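Long-range contact in putative iron-regulated protein A (Parabacteroides distasonis ATCC 8503, PDB 4ECG), which is an imelysin-like protein that binds calcium ions and may be a metallopeptidase linked to iron regulation, though its function is unproven: residues D203-H215 against A219-M232. Sequence-based numbering, arbitrary orientation.
With CA (calcium ion), chain C.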
ATOM      1  N   ASP A 203      -9.822   5.331  19.671  1.00 73.77           N
ATOM      2  CA  ASP A 203      -8.679   5.543  18.755  1.00 74.86           C
ATOM      3  C   ASP A 203      -8.930   6.555  17.573  1.00 67.58           C
ATOM      4  O   ASP A 203      -8.016   7.194  17.068  1.00 57.83           O
ATOM      5  CB  ASP A 203      -8.294   4.211  18.089  1.00 79.21           C
ATOM      6  CG  ASP A 203      -7.860   3.129  19.061  1.00 83.33           C
ATOM      7  OD1 ASP A 203      -7.414   3.397  20.197  1.00 81.08           O
ATOM      8  OD2 ASP A 203      -7.932   1.974  18.607  1.00 80.60           O
ATOM      9  N   VAL A 204     -10.164   6.616  17.094  1.00 67.60           N
ATOM     10  CA  VAL A 204     -10.532   7.471  15.967  1.00 64.29           C
ATOM     11  C   VAL A 204     -11.859   8.146  16.277  1.00 66.71           C
ATOM     12  O   VAL A 204     -12.912   7.741  15.774  1.00 64.08           O
ATOM     13  CB  VAL A 204     -10.681   6.664  14.657  1.00 63.53           C
ATOM     14  CG1 VAL A 204     -11.082   7.605  13.531  1.00 54.91           C
ATOM     15  CG2 VAL A 204      -9.402   5.886  14.357  1.00 56.61           C
ATOM     16  N   PRO A 205     -11.818   9.173  17.141  1.00 69.78           N
ATOM     17  CA  PRO A 205     -13.064   9.794  17.557  1.00 69.24           C
ATOM     18  C   PRO A 205     -13.701  10.663  16.506  1.00 65.34           C
ATOM     19  O   PRO A 205     -14.888  10.616  16.349  1.00 64.19           O
ATOM     20  CB  PRO A 205     -12.654  10.642  18.776  1.00 73.21           C
ATOM     21  CG  PRO A 205     -11.169  10.828  18.663  1.00 72.16           C
ATOM     22  CD  PRO A 205     -10.666   9.608  17.956  1.00 70.07           C
ATOM     23  N   SER A 206     -12.907  11.469  15.822  1.00 67.69           N
ATOM     24  CA  SER A 206     -13.419  12.508  14.914  1.00 64.99           C
ATOM     25  C   SER A 206     -12.752  12.398  13.516  1.00 59.14           C
ATOM     26  O   SER A 206     -11.888  11.577  13.276  1.00 56.32           O
ATOM     27  CB  SER A 206     -13.206  13.889  15.537  1.00 63.46           C
ATOM     28  OG  SER A 206     -11.824  14.159  15.727  1.00 64.82           O
ATOM     29  N   SER A 207     -13.180  13.220  12.590  1.00 60.79           N
ATOM     30  CA  SER A 207     -12.677  13.136  11.232  1.00 59.80           C
ATOM     31  C   SER A 207     -11.167  13.370  11.153  1.00 56.53           C
ATOM     32  O   SER A 207     -10.672  14.339  11.681  1.00 58.23           O
ATOM     33  CB  SER A 207     -13.408  14.159  10.366  1.00 60.13           C
ATOM     34  OG  SER A 207     -12.796  14.270   9.096  1.00 61.35           O
ATOM     35  N   TYR A 208     -10.441  12.479  10.492  1.00 53.80           N
ATOM     36  CA  TYR A 208      -8.994  12.641  10.400  1.00 51.47           C
ATOM     37  C   TYR A 208      -8.724  13.676   9.368  1.00 52.76           C
ATOM     38  O   TYR A 208      -7.773  14.414   9.521  1.00 53.76           O
ATOM     39  CB  TYR A 208      -8.243  11.329  10.075  1.00 51.45           C
ATOM     40  CG  TYR A 208      -6.750  11.425  10.362  1.00 50.40           C
ATOM     41  CD1 TYR A 208      -6.262  11.243  11.634  1.00 47.92           C
ATOM     42  CD2 TYR A 208      -5.841  11.749   9.340  1.00 50.33           C
ATOM     43  CE1 TYR A 208      -4.895  11.362  11.891  1.00 49.51           C
ATOM     44  CE2 TYR A 208      -4.470  11.868   9.578  1.00 49.20           C
ATOM     45  CZ  TYR A 208      -3.994  11.677  10.864  1.00 50.90           C
ATOM     46  OH  TYR A 208      -2.620  11.816  11.121  1.00 53.56           O
ATOM     47  N   ALA A 209      -9.562  13.730   8.320  1.00 54.21           N
ATOM     48  CA  ALA A 209      -9.381  14.709   7.255  1.00 57.66           C
ATOM     49  C   ALA A 209      -9.467  16.111   7.840  1.00 56.56           C
ATOM     50  O   ALA A 209      -8.683  16.998   7.467  1.00 58.02           O
ATOM     51  CB  ALA A 209     -10.414  14.539   6.126  1.00 54.60           C
ATOM     52  N   GLU A 210     -10.427  16.320   8.728  1.00 58.88           N
ATOM     53  CA  GLU A 210     -10.634  17.628   9.306  1.00 60.76           C
ATOM     54  C   GLU A 210      -9.488  17.982  10.248  1.00 60.99           C
ATOM     55  O   GLU A 210      -8.963  19.098  10.198  1.00 64.26           O
ATOM     56  CB  GLU A 210     -11.988  17.709  10.017  1.00 70.85           C
ATOM     57  CG  GLU A 210     -13.204  17.750   9.074  1.00 80.47           C
ATOM     58  CD  GLU A 210     -13.189  18.911   8.047  1.00 97.15           C
ATOM     59  OE1 GLU A 210     -12.863  20.095   8.421  1.00100.74           O
ATOM     60  OE2 GLU A 210     -13.517  18.629   6.853  1.00 97.03           O
ATOM     61  N   ALA A 211      -9.068  17.044  11.094  1.00 59.24           N
ATOM     62  CA  ALA A 211      -7.948  17.313  11.992  1.00 57.61           C
ATOM     63  C   ALA A 211      -6.722  17.650  11.164  1.00 58.84           C
ATOM     64  O   ALA A 211      -5.975  18.593  11.506  1.00 55.03           O
ATOM     65  CB  ALA A 211      -7.666  16.131  12.876  1.00 54.53           C
HETATM   66  N   MSE A 212      -6.506  16.931  10.049  1.00 55.42           N
HETATM   67  CA  MSE A 212      -5.384  17.329   9.183  1.00 55.61           C
HETATM   68  C   MSE A 212      -5.575  18.715   8.541  1.00 61.47           C
HETATM   69  O   MSE A 212      -4.607  19.503   8.511  1.00 59.64           O
HETATM   70  CB  MSE A 212      -4.994  16.278   8.150  1.00 54.54           C
HETATM   71  CG  MSE A 212      -3.605  15.638   8.428  1.00 54.48           C
HETATM   72 SE   MSE A 212      -3.096  14.718   6.905  0.75 61.25          SE
HETATM   73  CE  MSE A 212      -1.415  15.565   6.689  1.00 62.98           C
ATOM     74  N   LYS A 213      -6.776  19.041   8.040  1.00 61.63           N
ATOM     75  CA  LYS A 213      -6.970  20.363   7.421  1.00 63.56           C
ATOM     76  C   LYS A 213      -6.822  21.489   8.460  1.00 65.28           C
ATOM     77  O   LYS A 213      -6.192  22.485   8.174  1.00 62.64           O
ATOM     78  CB  LYS A 213      -8.270  20.438   6.593  1.00 64.73           C
ATOM     79  CG  LYS A 213      -8.155  19.617   5.282  1.00 64.86           C
ATOM     80  CD  LYS A 213      -9.269  19.798   4.251  1.00 68.31           C
ATOM     81  CE  LYS A 213     -10.584  19.204   4.712  1.00 69.74           C
ATOM     82  NZ  LYS A 213     -11.307  18.572   3.595  1.00 72.41           N
ATOM     83  N   LYS A 214      -7.326  21.300   9.680  1.00 65.72           N
ATOM     84  CA  LYS A 214      -7.237  22.343  10.711  1.00 69.06           C
ATOM     85  C   LYS A 214      -5.828  22.499  11.323  1.00 64.50           C
ATOM     86  O   LYS A 214      -5.439  23.585  11.702  1.00 60.24           O
ATOM     87  CB  LYS A 214      -8.272  22.084  11.825  1.00 77.93           C
ATOM     88  CG  LYS A 214      -9.689  22.543  11.463  1.00 87.79           C
ATOM     89  CD  LYS A 214     -10.780  21.684  12.100  1.00 95.88           C
ATOM     90  CE  LYS A 214     -10.739  21.741  13.619  1.00100.85           C
ATOM     91  NZ  LYS A 214     -12.034  21.264  14.183  1.00103.99           N
ATOM     92  N   HIS A 215      -5.101  21.388  11.431  1.00 64.34           N
ATOM     93  CA  HIS A 215      -3.755  21.305  12.030  1.00 60.92           C
ATOM     94  C   HIS A 215      -3.525  22.255  13.179  1.00 61.64           C
ATOM     95  O   HIS A 215      -2.558  23.013  13.211  1.00 57.76           O
ATOM     96  CB  HIS A 215      -2.685  21.453  10.946  1.00 61.10           C
ATOM     97  CG  HIS A 215      -2.855  22.669  10.066  1.00 63.91           C
ATOM     98  ND1 HIS A 215      -2.713  23.927  10.530  1.00 64.28           N
ATOM     99  CD2 HIS A 215      -3.149  22.777   8.692  1.00 61.90           C
ATOM    100  CE1 HIS A 215      -2.909  24.798   9.516  1.00 67.26           C
ATOM    101  NE2 HIS A 215      -3.181  24.086   8.393  1.00 64.87           N
ATOM    102  N   ALA A 219      -7.011  17.561  17.509  1.00 65.92           N
ATOM    103  CA  ALA A 219      -7.103  16.080  17.445  1.00 64.18           C
ATOM    104  C   ALA A 219      -5.867  15.425  16.786  1.00 60.97           C
ATOM    105  O   ALA A 219      -5.222  16.003  15.862  1.00 59.74           O
ATOM    106  CB  ALA A 219      -8.394  15.643  16.730  1.00 60.60           C
ATOM    107  N   TYR A 220      -5.539  14.231  17.284  1.00 55.89           N
ATOM    108  CA  TYR A 220      -4.487  13.381  16.715  1.00 54.44           C
ATOM    109  C   TYR A 220      -3.048  13.985  16.742  1.00 56.66           C
ATOM    110  O   TYR A 220      -2.161  13.529  16.029  1.00 50.89           O
ATOM    111  CB  TYR A 220      -4.882  12.961  15.287  1.00 55.57           C
ATOM    112  CG  TYR A 220      -6.277  12.338  15.165  1.00 56.69           C
ATOM    113  CD1 TYR A 220      -6.516  11.039  15.571  1.00 56.87           C
ATOM    114  CD2 TYR A 220      -7.339  13.050  14.649  1.00 57.25           C
ATOM    115  CE1 TYR A 220      -7.779  10.462  15.479  1.00 55.13           C
ATOM    116  CE2 TYR A 220      -8.602  12.485  14.531  1.00 58.19           C
ATOM    117  CZ  TYR A 220      -8.817  11.176  14.959  1.00 58.05           C
ATOM    118  OH  TYR A 220     -10.067  10.575  14.843  1.00 56.29           O
ATOM    119  N   SER A 221      -2.811  15.007  17.565  1.00 59.21           N
ATOM    120  CA  SER A 221      -1.456  15.555  17.736  1.00 65.22           C
ATOM    121  C   SER A 221      -0.894  16.166  16.446  1.00 61.34           C
ATOM    122  O   SER A 221       0.318  16.170  16.234  1.00 57.11           O
ATOM    123  CB  SER A 221      -0.475  14.470  18.274  1.00 66.89           C
ATOM    124  OG  SER A 221      -0.854  14.053  19.556  1.00 66.17           O
ATOM    125  N   ILE A 222      -1.773  16.670  15.584  1.00 62.26           N
ATOM    126  CA  ILE A 222      -1.321  17.435  14.431  1.00 59.99           C
ATOM    127  C   ILE A 222      -1.400  18.877  14.880  1.00 57.95           C
ATOM    128  O   ILE A 222      -2.483  19.440  14.914  1.00 59.01           O
ATOM    129  CB  ILE A 222      -2.181  17.213  13.177  1.00 57.02           C
ATOM    130  CG1 ILE A 222      -2.353  15.705  12.945  1.00 54.02           C
ATOM    131  CG2 ILE A 222      -1.525  17.984  12.016  1.00 51.82           C
ATOM    132  CD1 ILE A 222      -3.245  15.336  11.779  1.00 52.35           C
ATOM    133  N   GLY A 223      -0.254  19.442  15.258  1.00 60.06           N
ATOM    134  CA  GLY A 223      -0.209  20.647  16.125  1.00 61.27           C
ATOM    135  C   GLY A 223      -0.102  21.957  15.371  1.00 63.07           C
ATOM    136  O   GLY A 223      -0.440  23.022  15.888  1.00 59.44           O
ATOM    137  N   ASN A 224       0.394  21.877  14.139  1.00 64.55           N
ATOM    138  CA  ASN A 224       0.529  23.038  13.279  1.00 62.72           C
ATOM    139  C   ASN A 224       0.837  22.558  11.884  1.00 61.20           C
ATOM    140  O   ASN A 224       1.007  21.354  11.657  1.00 61.18           O
ATOM    141  CB  ASN A 224       1.585  24.003  13.800  1.00 63.50           C
ATOM    142  CG  ASN A 224       2.974  23.421  13.768  1.00 60.80           C
ATOM    143  OD1 ASN A 224       3.444  22.978  12.746  1.00 62.81           O
ATOM    144  ND2 ASN A 224       3.647  23.472  14.873  1.00 61.02           N
ATOM    145  N   VAL A 225       0.887  23.484  10.933  1.00 62.19           N
ATOM    146  CA  VAL A 225       0.912  23.107   9.521  1.00 57.35           C
ATOM    147  C   VAL A 225       2.215  22.410   9.153  1.00 56.93           C
ATOM    148  O   VAL A 225       2.230  21.564   8.245  1.00 57.51           O
ATOM    149  CB  VAL A 225       0.657  24.290   8.567  1.00 57.37           C
ATOM    150  CG1 VAL A 225       1.831  25.276   8.567  1.00 58.36           C
ATOM    151  CG2 VAL A 225       0.361  23.759   7.162  1.00 54.33           C
ATOM    152  N   TYR A 226       3.304  22.778   9.826  1.00 55.67           N
ATOM    153  CA  TYR A 226       4.590  22.118   9.604  1.00 55.43           C
ATOM    154  C   TYR A 226       4.512  20.653  10.012  1.00 54.35           C
ATOM    155  O   TYR A 226       5.116  19.796   9.387  1.00 57.52           O
ATOM    156  CB  TYR A 226       5.733  22.807  10.370  1.00 59.90           C
ATOM    157  CG  TYR A 226       6.019  24.262  10.000  1.00 63.78           C
ATOM    158  CD1 TYR A 226       6.835  24.576   8.910  1.00 66.22           C
ATOM    159  CD2 TYR A 226       5.491  25.317  10.748  1.00 65.21           C
ATOM    160  CE1 TYR A 226       7.103  25.896   8.558  1.00 66.87           C
ATOM    161  CE2 TYR A 226       5.756  26.640  10.407  1.00 68.85           C
ATOM    162  CZ  TYR A 226       6.566  26.918   9.311  1.00 67.81           C
ATOM    163  OH  TYR A 226       6.858  28.206   8.961  1.00 66.77           O
ATOM    164  N   GLN A 227       3.781  20.356  11.067  1.00 50.47           N
ATOM    165  CA  GLN A 227       3.617  18.990  11.440  1.00 51.31           C
ATOM    166  C   GLN A 227       2.831  18.193  10.438  1.00 49.50           C
ATOM    167  O   GLN A 227       3.136  17.033  10.221  1.00 49.33           O
ATOM    168  CB  GLN A 227       2.979  18.893  12.829  1.00 54.50           C
ATOM    169  CG  GLN A 227       3.926  19.408  13.918  1.00 54.92           C
ATOM    170  CD  GLN A 227       3.412  19.166  15.323  1.00 53.15           C
ATOM    171  OE1 GLN A 227       2.597  18.270  15.574  1.00 53.67           O
ATOM    172  NE2 GLN A 227       3.901  19.947  16.239  1.00 50.03           N
ATOM    173  N   ALA A 228       1.839  18.815   9.819  1.00 52.44           N
ATOM    174  CA  ALA A 228       1.008  18.162   8.795  1.00 53.42           C
ATOM    175  C   ALA A 228       1.816  17.805   7.541  1.00 54.10           C
ATOM    176  O   ALA A 228       1.745  16.703   7.072  1.00 49.84           O
ATOM    177  CB  ALA A 228      -0.206  19.030   8.439  1.00 51.50           C
ATOM    178  N   ILE A 229       2.586  18.744   7.011  1.00 57.05           N
ATOM    179  CA  ILE A 229       3.513  18.467   5.907  1.00 55.95           C
ATOM    180  C   ILE A 229       4.551  17.406   6.277  1.00 54.06           C
ATOM    181  O   ILE A 229       4.851  16.554   5.471  1.00 52.82           O
ATOM    182  CB  ILE A 229       4.289  19.757   5.451  1.00 59.61           C
ATOM    183  CG1 ILE A 229       3.380  20.803   4.779  1.00 61.41           C
ATOM    184  CG2 ILE A 229       5.380  19.418   4.453  1.00 56.46           C
ATOM    185  CD1 ILE A 229       2.949  20.373   3.407  1.00 63.73           C
ATOM    186  N   GLU A 230       5.160  17.506   7.457  1.00 56.37           N
ATOM    187  CA  GLU A 230       6.166  16.493   7.940  1.00 56.82           C
ATOM    188  C   GLU A 230       5.512  15.107   7.974  1.00 54.22           C
ATOM    189  O   GLU A 230       6.135  14.126   7.603  1.00 56.00           O
ATOM    190  CB  GLU A 230       6.743  16.854   9.337  1.00 59.99           C
ATOM    191  CG  GLU A 230       7.865  15.929   9.881  1.00 67.20           C
ATOM    192  CD  GLU A 230       8.317  16.261  11.325  1.00 70.28           C
ATOM    193  OE1 GLU A 230       7.597  17.017  12.037  1.00 72.87           O
ATOM    194  OE2 GLU A 230       9.411  15.795  11.749  1.00 66.51           O
ATOM    195  N   LEU A 231       4.236  15.049   8.356  1.00 52.41           N
ATOM    196  CA  LEU A 231       3.495  13.781   8.401  1.00 50.14           C
ATOM    197  C   LEU A 231       3.401  13.148   7.017  1.00 50.39           C
ATOM    198  O   LEU A 231       3.588  11.926   6.858  1.00 49.02           O
ATOM    199  CB  LEU A 231       2.092  14.013   8.978  1.00 52.32           C
ATOM    200  CG  LEU A 231       1.306  12.850   9.545  1.00 52.09           C
ATOM    201  CD1 LEU A 231       2.107  12.144  10.631  1.00 52.53           C
ATOM    202  CD2 LEU A 231      -0.011  13.371  10.055  1.00 50.89           C
HETATM  203  N   MSE A 232       3.126  13.973   6.005  1.00 46.45           N
HETATM  204  CA  MSE A 232       2.963  13.466   4.631  1.00 45.76           C
HETATM  205  C   MSE A 232       4.261  12.819   4.196  1.00 48.58           C
HETATM  206  O   MSE A 232       4.226  11.808   3.525  1.00 49.27           O
HETATM  207  CB  MSE A 232       2.626  14.580   3.617  1.00 46.61           C
HETATM  208  CG  MSE A 232       1.223  15.251   3.746  1.00 47.89           C
HETATM  209 SE   MSE A 232       1.030  16.837   2.668  0.75 46.19          SE
HETATM  210  CE  MSE A 232       1.187  16.029   0.930  1.00 43.62           C
TER
HETATM  211 CA    CA C 501       2.662  16.167  16.295  1.00 55.07          CA
HETATM  212  O   HOH W   1       1.721  16.985  18.588  1.00 50.37           O
HETATM  213  O   HOH W   2       4.504  16.522  17.681  1.00 50.89           O
HETATM  214  O   HOH W   3       2.835  13.891  17.146  1.00 56.95           O
HETATM  215  O   HOH W   4       4.591  16.059  14.962  1.00 46.71           O
HETATM  216  O   HOH W   5       1.949  15.078  13.983  1.00 47.68           O
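One face of the Tyr220 ring lies against Tyr208, whose CD1 sits over its centre, the two planes turned 58° apart; Ala211 CB and Asp203 O meet the edge of the same ring, and Leu231 CD2 the edge of Tyr208 at its hydroxyl end. Small Ala211 lets the ring of Tyr220 lie close to helix 208-214, with its CB 3.6 Å from Tyr220 CD2. A phenol suits this place because the ring pushes its hydroxyl end into the 203-207 loop, against Val204 and Pro205, and Tyr220 OH donates to Ser206 O at 2.6 Å, tilted 24° from the carbonyl plane. A leucine in place of Tyr220 would probably leave Ser206 O without this donor and take the flat face away from Tyr208 CD1. On the His215 ring, Val225 CB stands over the centre of one face, a CH-pi contact, while His215 NE2 is hydrogen-bonded to Ser33 OG. With CG1 anti to the carbonyl carbon, Ile222 sends CD1 to Met212 CG, just 3.4 Å away; flexible Met212 bends at chi3 to bring CE to Ala228. Nearby, Ser221 O and Gln227 OE1 bind calcium with five waters. Helices 208-214 and 225-232 cross at 124°, with helix 29-68 touching Ala209, Val225 and Met232 and helix 98-101 both tyrosines.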